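Cryptochrome DASH, chloroplastic/mitochondrial (Arabidopsis thaliana, PDB 2J4D) repairs cyclobutane pyrimidine dimers in single-stranded DNA as an FAD-dependent photolyase with a folate antenna, and may also act as a photoreceptor. Local coordinates at residues D267-Y272 / N317-V322. Sequence-based numbering, arbitrary orientation.
Sequences DLLKVY and NSTYWV. With FAD (flavin-adenine dinucleotide), chain C.
In the helical FAD-binding domain of this class-1 photolyase family member, the loop joining helices 252-265 and 272-275 packs on the first turns of helix 317-339, and Y272, S318 and L269 bury most of the surface between them. Y272 opens its short helix just after the N-cap position, V271. With CG anti to the backbone N (chi1 167°), its ring lies obliquely across the start of the longer helix, with the phenol at the FAD phosphate. Y272 CE2 meets W321 CD1 at the edge of the indole, 3.8 Å away, while the S318 carbonyl oxygen lies near the tyrosine ring plane. S318 is small enough for a close fit: its CB sits 3.2 Å from L269 O. S318 OG, beside its own backbone N, accepts from K273 N and reaches K270 O at 3.4 Å in at best a weak hydrogen bond, so a short polar side chain helps satisfy the start of helix 272-275. L269 supplies the apolar part, CG against T319 CG2 and CD1 on V322 CG1, both at 4.0 Å; V322 in turn touches T286, another FAD-binding residue. An alanine in place of Y272 would probably loosen the packing on W321 and weaken the hold on the FAD diphosphate. That grip comes from the phenol: Y272 OH, which also bonds R276 NE, donates to FAD O2A in a very short 2.5 Å hydrogen bond.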
loop_
_atom_site.group_PDB
_atom_site.type_symbol
_atom_site.label_atom_id
_atom_site.label_comp_id
_atom_site.label_asym_id
_atom_site.label_seq_id
_atom_site.Cartn_x
_atom_site.Cartn_y
_atom_site.Cartn_z
ATOM N N ASP A 267 19.152 -9.400 -9.051
ATOM C CA ASP A 267 18.928 -9.397 -10.501
ATOM C C ASP A 267 17.710 -10.251 -10.881
ATOM O O ASP A 267 17.739 -11.014 -11.846
ATOM C CB ASP A 267 20.204 -9.918 -11.185
ATOM C CG ASP A 267 20.281 -9.569 -12.666
ATOM O OD1 ASP A 267 19.721 -8.532 -13.082
ATOM O OD2 ASP A 267 20.933 -10.331 -13.411
ATOM N N LEU A 268 16.628 -10.109 -10.123
ATOM C CA LEU A 268 15.421 -10.884 -10.377
ATOM C C LEU A 268 14.409 -10.207 -11.294
ATOM O O LEU A 268 13.468 -10.848 -11.758
ATOM C CB LEU A 268 14.738 -11.231 -9.055
ATOM C CG LEU A 268 15.528 -12.201 -8.181
ATOM C CD1 LEU A 268 14.848 -12.368 -6.837
ATOM C CD2 LEU A 268 15.637 -13.544 -8.900
ATOM N N LEU A 269 14.599 -8.922 -11.562
ATOM C CA LEU A 269 13.650 -8.206 -12.405
ATOM C C LEU A 269 13.482 -8.835 -13.777
ATOM O O LEU A 269 12.373 -8.868 -14.313
ATOM C CB LEU A 269 14.061 -6.736 -12.561
ATOM C CG LEU A 269 13.118 -5.883 -13.423
ATOM C CD1 LEU A 269 11.702 -5.958 -12.862
ATOM C CD2 LEU A 269 13.618 -4.438 -13.477
ATOM N N LYS A 270 14.569 -9.352 -14.340
ATOM C CA LYS A 270 14.502 -9.954 -15.668
ATOM C C LYS A 270 13.693 -11.245 -15.776
ATOM O O LYS A 270 13.509 -11.760 -16.882
ATOM C CB LYS A 270 15.911 -10.190 -16.215
ATOM C CG LYS A 270 16.762 -11.117 -15.372
ATOM C CD LYS A 270 18.101 -11.353 -16.042
ATOM C CE LYS A 270 19.104 -11.963 -15.080
ATOM N NZ LYS A 270 18.602 -13.217 -14.474
ATOM N N VAL A 271 13.215 -11.779 -14.653
ATOM C CA VAL A 271 12.404 -13.005 -14.690
ATOM C C VAL A 271 11.096 -12.822 -13.933
ATOM O O VAL A 271 10.322 -13.771 -13.752
ATOM C CB VAL A 271 13.144 -14.229 -14.087
ATOM C CG1 VAL A 271 14.435 -14.465 -14.838
ATOM C CG2 VAL A 271 13.405 -14.019 -12.598
ATOM N N TYR A 272 10.852 -11.585 -13.513
ATOM C CA TYR A 272 9.652 -11.225 -12.769
ATOM C C TYR A 272 8.352 -11.794 -13.351
ATOM O O TYR A 272 7.574 -12.421 -12.637
ATOM C CB TYR A 272 9.544 -9.693 -12.671
ATOM C CG TYR A 272 8.189 -9.216 -12.208
ATOM C CD1 TYR A 272 7.770 -9.418 -10.890
ATOM C CD2 TYR A 272 7.278 -8.667 -13.112
ATOM C CE1 TYR A 272 6.478 -9.102 -10.490
ATOM C CE2 TYR A 272 5.983 -8.348 -12.725
ATOM C CZ TYR A 272 5.586 -8.576 -11.413
ATOM O OH TYR A 272 4.281 -8.344 -11.042
ATOM N N ASN A 317 10.297 -8.771 -21.523
ATOM C CA ASN A 317 8.904 -8.780 -21.084
ATOM C C ASN A 317 8.701 -8.672 -19.582
ATOM O O ASN A 317 7.658 -8.196 -19.124
ATOM C CB ASN A 317 8.201 -10.024 -21.614
ATOM C CG ASN A 317 7.308 -9.713 -22.785
ATOM O OD1 ASN A 317 6.210 -9.168 -22.615
ATOM N ND2 ASN A 317 7.777 -10.031 -23.991
ATOM N N SER A 318 9.693 -9.111 -18.818
ATOM C CA SER A 318 9.603 -9.043 -17.368
ATOM C C SER A 318 9.894 -7.634 -16.877
ATOM O O SER A 318 9.227 -7.142 -15.964
ATOM C CB SER A 318 10.578 -10.022 -16.719
ATOM O OG SER A 318 10.096 -11.351 -16.835
ATOM N N THR A 319 10.884 -6.980 -17.472
ATOM C CA THR A 319 11.203 -5.628 -17.035
ATOM C C THR A 319 10.012 -4.727 -17.320
ATOM O O THR A 319 9.721 -3.819 -16.548
ATOM C CB THR A 319 12.483 -5.064 -17.716
ATOM O OG1 THR A 319 12.293 -4.959 -19.134
ATOM C CG2 THR A 319 13.667 -5.976 -17.431
ATOM N N TYR A 320 9.311 -4.990 -18.417
ATOM C CA TYR A 320 8.140 -4.206 -18.758
ATOM C C TYR A 320 6.947 -4.556 -17.867
ATOM O O TYR A 320 6.175 -3.674 -17.474
ATOM C CB TYR A 320 7.734 -4.431 -20.218
ATOM C CG TYR A 320 6.325 -3.952 -20.510
ATOM C CD1 TYR A 320 6.024 -2.586 -20.572
ATOM C CD2 TYR A 320 5.276 -4.861 -20.629
ATOM C CE1 TYR A 320 4.711 -2.143 -20.739
ATOM C CE2 TYR A 320 3.962 -4.428 -20.793
ATOM C CZ TYR A 320 3.686 -3.072 -20.845
ATOM O OH TYR A 320 2.380 -2.654 -20.985
ATOM N N TRP A 321 6.796 -5.837 -17.546
ATOM C CA TRP A 321 5.658 -6.260 -16.753
ATOM C C TRP A 321 5.542 -5.607 -15.388
ATOM O O TRP A 321 4.440 -5.431 -14.887
ATOM C CB TRP A 321 5.623 -7.785 -16.607
ATOM C CG TRP A 321 4.213 -8.298 -16.636
ATOM C CD1 TRP A 321 3.478 -8.747 -15.578
ATOM C CD2 TRP A 321 3.347 -8.348 -17.775
ATOM N NE1 TRP A 321 2.209 -9.073 -15.986
ATOM C CE2 TRP A 321 2.101 -8.838 -17.331
ATOM C CE3 TRP A 321 3.503 -8.023 -19.132
ATOM C CZ2 TRP A 321 1.011 -9.013 -18.193
ATOM C CZ3 TRP A 321 2.416 -8.195 -19.992
ATOM C CH2 TRP A 321 1.188 -8.686 -19.516
ATOM N N VAL A 322 6.658 -5.236 -14.777
ATOM C CA VAL A 322 6.552 -4.591 -13.480
ATOM C C VAL A 322 5.807 -3.268 -13.690
ATOM O O VAL A 322 5.043 -2.836 -12.832
ATOM C CB VAL A 322 7.941 -4.339 -12.847
ATOM C CG1 VAL A 322 8.766 -3.412 -13.723
ATOM C CG2 VAL A 322 7.772 -3.732 -11.463
HETATM P PA FAD C . 3.994 -7.342 -7.906
HETATM O O1A FAD C . 5.450 -7.275 -7.671
HETATM O O2A FAD C . 3.430 -8.426 -8.744
HETATM O O5B FAD C . 3.476 -5.952 -8.530
HETATM C C5B FAD C . 4.261 -4.746 -8.396
HETATM C C4B FAD C . 3.337 -3.627 -7.902
HETATM O O4B FAD C . 2.278 -3.468 -8.844
HETATM C C3B FAD C . 2.655 -3.894 -6.565
HETATM O O3B FAD C . 3.502 -3.636 -5.457
HETATM C C2B FAD C . 1.458 -3.001 -6.670
HETATM O O2B FAD C . 1.662 -1.673 -6.239
HETATM C C1B FAD C . 1.067 -3.115 -8.154
HETATM N N9A FAD C . 0.040 -4.133 -8.461
HETATM C C8A FAD C . 0.235 -5.425 -8.907
HETATM N N7A FAD C . -0.905 -6.077 -9.096
HETATM C C5A FAD C . -1.887 -5.170 -8.763
HETATM C C6A FAD C . -3.299 -5.265 -8.748
HETATM N N6A FAD C . -3.984 -6.341 -9.109
HETATM N N1A FAD C . -4.005 -4.145 -8.341
HETATM C C2A FAD C . -3.337 -3.007 -7.958
HETATM N N3A FAD C . -1.991 -2.852 -7.949
HETATM C C4A FAD C . -1.312 -3.962 -8.346
HETATM N N1 FAD C . -2.640 -4.243 -3.623
HETATM C C2 FAD C . -2.346 -3.184 -2.789
HETATM O O2 FAD C . -1.394 -2.458 -3.007
HETATM N N3 FAD C . -3.174 -2.963 -1.678
HETATM C C4 FAD C . -4.279 -3.749 -1.359
HETATM O O4 FAD C . -4.972 -3.502 -0.356
HETATM C C4X FAD C . -4.574 -4.835 -2.219
HETATM N N5 FAD C . -5.665 -5.683 -1.975
HETATM C C5X FAD C . -6.016 -6.680 -2.888
HETATM C C6 FAD C . -7.176 -7.443 -2.703
HETATM C C7 FAD C . -7.561 -8.461 -3.606
HETATM C C7M FAD C . -8.825 -9.245 -3.350
HETATM C C8 FAD C . -6.722 -8.712 -4.751
HETATM C C8M FAD C . -7.052 -9.786 -5.776
HETATM C C9 FAD C . -5.553 -7.950 -4.949
HETATM C C9A FAD C . -5.175 -6.925 -4.032
HETATM N N10 FAD C . -3.996 -6.140 -4.205
HETATM C C10 FAD C . -3.726 -5.052 -3.345
HETATM C "C1'" FAD C . -3.247 -6.188 -5.503
HETATM C "C2'" FAD C . -2.066 -7.176 -5.588
HETATM O "O2'" FAD C . -2.487 -8.462 -5.168
HETATM C "C3'" FAD C . -0.920 -6.693 -4.702
HETATM O "O3'" FAD C . -0.525 -5.356 -5.067
HETATM C "C4'" FAD C . 0.358 -7.546 -4.784
HETATM O "O4'" FAD C . 0.093 -8.882 -4.351
HETATM C "C5'" FAD C . 1.430 -6.918 -3.903
HETATM O "O5'" FAD C . 2.636 -7.681 -3.983
HETATM P P FAD C . 3.854 -7.374 -4.938
HETATM O O1P FAD C . 4.317 -6.031 -4.554
HETATM O O2P FAD C . 4.868 -8.453 -4.785
HETATM O O3P FAD C . 3.345 -7.500 -6.437
#